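Local atomic coordinates of histidine kinase (Paraburkholderia phymatum, PDB entry 6NB0), a protein that probably acts as a sensor histidine kinase, using ATP to phosphorylate a histidine side chain in a phosphorelay. Residues 233-238 with 248-252. Residues are numbered along the deposited sequence; the frame is centred on the assembly and turned at random. Where two conformers were deposited one is given.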
loop_
_atom_site.group_PDB
_atom_site.type_symbol
_atom_site.label_atom_id
_atom_site.label_comp_id
_atom_site.label_asym_id
_atom_site.label_seq_id
_atom_site.Cartn_x
_atom_site.Cartn_y
_atom_site.Cartn_z
ATOM N N PHE A 233 12.401 -0.038 -6.644
ATOM C CA PHE A 233 11.936 -0.085 -8.031
ATOM C C PHE A 233 11.171 1.178 -8.410
ATOM O O PHE A 233 11.186 1.583 -9.578
ATOM C CB PHE A 233 11.062 -1.313 -8.247
ATOM C CG PHE A 233 10.363 -1.340 -9.575
ATOM C CD1 PHE A 233 11.015 -1.812 -10.703
ATOM C CD2 PHE A 233 9.046 -0.901 -9.691
ATOM C CE1 PHE A 233 10.375 -1.846 -11.933
ATOM C CE2 PHE A 233 8.396 -0.930 -10.919
ATOM C CZ PHE A 233 9.062 -1.405 -12.040
ATOM N N ALA A 234 10.480 1.783 -7.434
ATOM C CA ALA A 234 9.823 3.071 -7.658
ATOM C C ALA A 234 10.846 4.167 -7.938
ATOM O O ALA A 234 10.660 5.004 -8.834
ATOM C CB ALA A 234 8.979 3.441 -6.439
ATOM N N ARG A 235 11.923 4.197 -7.146
ATOM C CA ARG A 235 12.993 5.161 -7.386
ATOM C C ARG A 235 13.631 4.962 -8.758
ATOM O O ARG A 235 13.904 5.938 -9.465
ATOM C CB ARG A 235 14.040 5.063 -6.279
ATOM C CG ARG A 235 13.542 5.632 -4.945
ATOM C CD ARG A 235 14.622 5.587 -3.841
ATOM N NE ARG A 235 14.835 4.250 -3.269
ATOM C CZ ARG A 235 15.902 3.477 -3.474
ATOM N NH1 ARG A 235 16.891 3.842 -4.287
ATOM N NH2 ARG A 235 15.983 2.305 -2.854
ATOM N N ALA A 236 13.894 3.703 -9.144
ATOM C CA ALA A 236 14.417 3.409 -10.474
ATOM C C ALA A 236 13.458 3.873 -11.568
ATOM O O ALA A 236 13.875 4.527 -12.537
ATOM C CB ALA A 236 14.698 1.909 -10.612
ATOM N N GLN A 237 12.170 3.524 -11.442
ATOM C CA GLN A 237 11.187 3.909 -12.453
ATOM C C GLN A 237 11.125 5.420 -12.609
ATOM O O GLN A 237 10.887 5.914 -13.722
ATOM C CB GLN A 237 9.792 3.350 -12.108
ATOM C CG GLN A 237 8.831 3.298 -13.304
ATOM C CD GLN A 237 8.166 4.644 -13.615
ATOM O OE1 GLN A 237 7.995 5.480 -12.729
ATOM N NE2 GLN A 237 7.815 4.857 -14.888
ATOM N N ALA A 238 11.384 6.164 -11.526
ATOM C CA ALA A 238 11.264 7.620 -11.589
ATOM C C ALA A 238 12.362 8.252 -12.439
ATOM O O ALA A 238 12.181 9.382 -12.903
ATOM C CB ALA A 238 11.289 8.228 -10.187
ATOM N N SER A 248 6.065 10.145 -13.145
ATOM C CA SER A 248 6.755 9.030 -12.504
ATOM C C SER A 248 5.765 8.286 -11.607
ATOM O O SER A 248 5.015 8.914 -10.858
ATOM C CB SER A 248 7.936 9.556 -11.684
ATOM O OG SER A 248 8.891 10.237 -12.509
ATOM N N TRP A 249 5.731 6.951 -11.713
ATOM C CA TRP A 249 4.684 6.177 -11.034
ATOM C C TRP A 249 4.635 6.478 -9.549
ATOM O O TRP A 249 3.554 6.514 -8.939
ATOM C CB TRP A 249 4.925 4.686 -11.222
ATOM C CG TRP A 249 4.824 4.217 -12.609
ATOM C CD1 TRP A 249 4.429 4.935 -13.702
ATOM C CD2 TRP A 249 5.104 2.893 -13.065
ATOM N NE1 TRP A 249 4.445 4.126 -14.823
ATOM C CE2 TRP A 249 4.864 2.871 -14.458
ATOM C CE3 TRP A 249 5.552 1.724 -12.436
ATOM C CZ2 TRP A 249 5.045 1.717 -15.231
ATOM C CZ3 TRP A 249 5.722 0.570 -13.213
ATOM C CH2 TRP A 249 5.480 0.584 -14.592
ATOM N N VAL A 250 5.798 6.712 -8.947
ATOM C CA VAL A 250 5.841 6.838 -7.498
ATOM C C VAL A 250 5.086 8.075 -7.016
ATOM O O VAL A 250 4.735 8.145 -5.840
ATOM C CB VAL A 250 7.306 6.848 -7.006
ATOM C CG1 VAL A 250 8.023 8.144 -7.403
ATOM C CG2 VAL A 250 7.373 6.660 -5.483
ATOM N N LEU A 251 4.814 9.052 -7.888
ATOM C CA LEU A 251 4.096 10.257 -7.469
ATOM C C LEU A 251 2.577 10.091 -7.552
ATOM O O LEU A 251 1.841 11.064 -7.356
ATOM C CB LEU A 251 4.557 11.469 -8.301
ATOM C CG LEU A 251 5.975 11.935 -7.917
ATOM C CD1 LEU A 251 6.605 12.896 -8.933
ATOM C CD2 LEU A 251 6.017 12.535 -6.511
ATOM N N ALA A 252 2.107 8.880 -7.849
ATOM C CA ALA A 252 0.686 8.628 -8.018
ATOM C C ALA A 252 -0.141 9.160 -6.846
ATOM O O ALA A 252 -1.242 9.692 -7.047
ATOM C CB ALA A 252 0.463 7.130 -8.187
HETATM O O HOH W 1 8.342 6.130 -10.082
HETATM O O HOH W 2 9.414 8.130 -14.810
#
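Gln237 lays its side-chain amide flat on the indole of Trp249, joining helix 232-238 to the 3-10 turn that leads into helix 252-260. Both belong to the C-terminal alpha/beta part of the chain, built on a mixed five-stranded sheet with strand 264-267 at one edge, consistent with the alpha/beta sandwich of histidine-kinase ATP-binding domains. The amide and indole planes are 8° apart, and Gln237 CD sits 3.5 Å above the ring, displaced toward its rim. Glutamine suits this place because its parts do different work: CG makes a CH-pi contact 3.9 Å from the centroid of the six-membered ring, while OE1 accepts a hydrogen bond from Trp249 N at 2.9 Å, tilted 35° from the carbonyl plane. CG is anti to the backbone N (chi1 -161°), and the bend at chi2 then swings the amide over the indole, whose breadth offers it a flat surface.

Apolar packing is closest where small meets branched: Ala234 CB lies 3.7 Å from Val250 CG2, the alanine letting the valine come close to the helix. Phe186 of helix 173-189 also packs on Val250. The aromatic side is partly exposed and its contact smaller: Phe233 CE2, at its ring edge, lies 3.8 Å from Trp249 CZ3 on the indole's far rim, and Thr118 of the second subunit touches both rings. Small Ser248 packs its CB on Ala238 CB, yet its OG still donates to water 2, which bonds Gln237 O. Water 1 donates to Ala234 O and Gln237 OE1 and accepts a hydrogen bond from Val250 N at 2.8 Å.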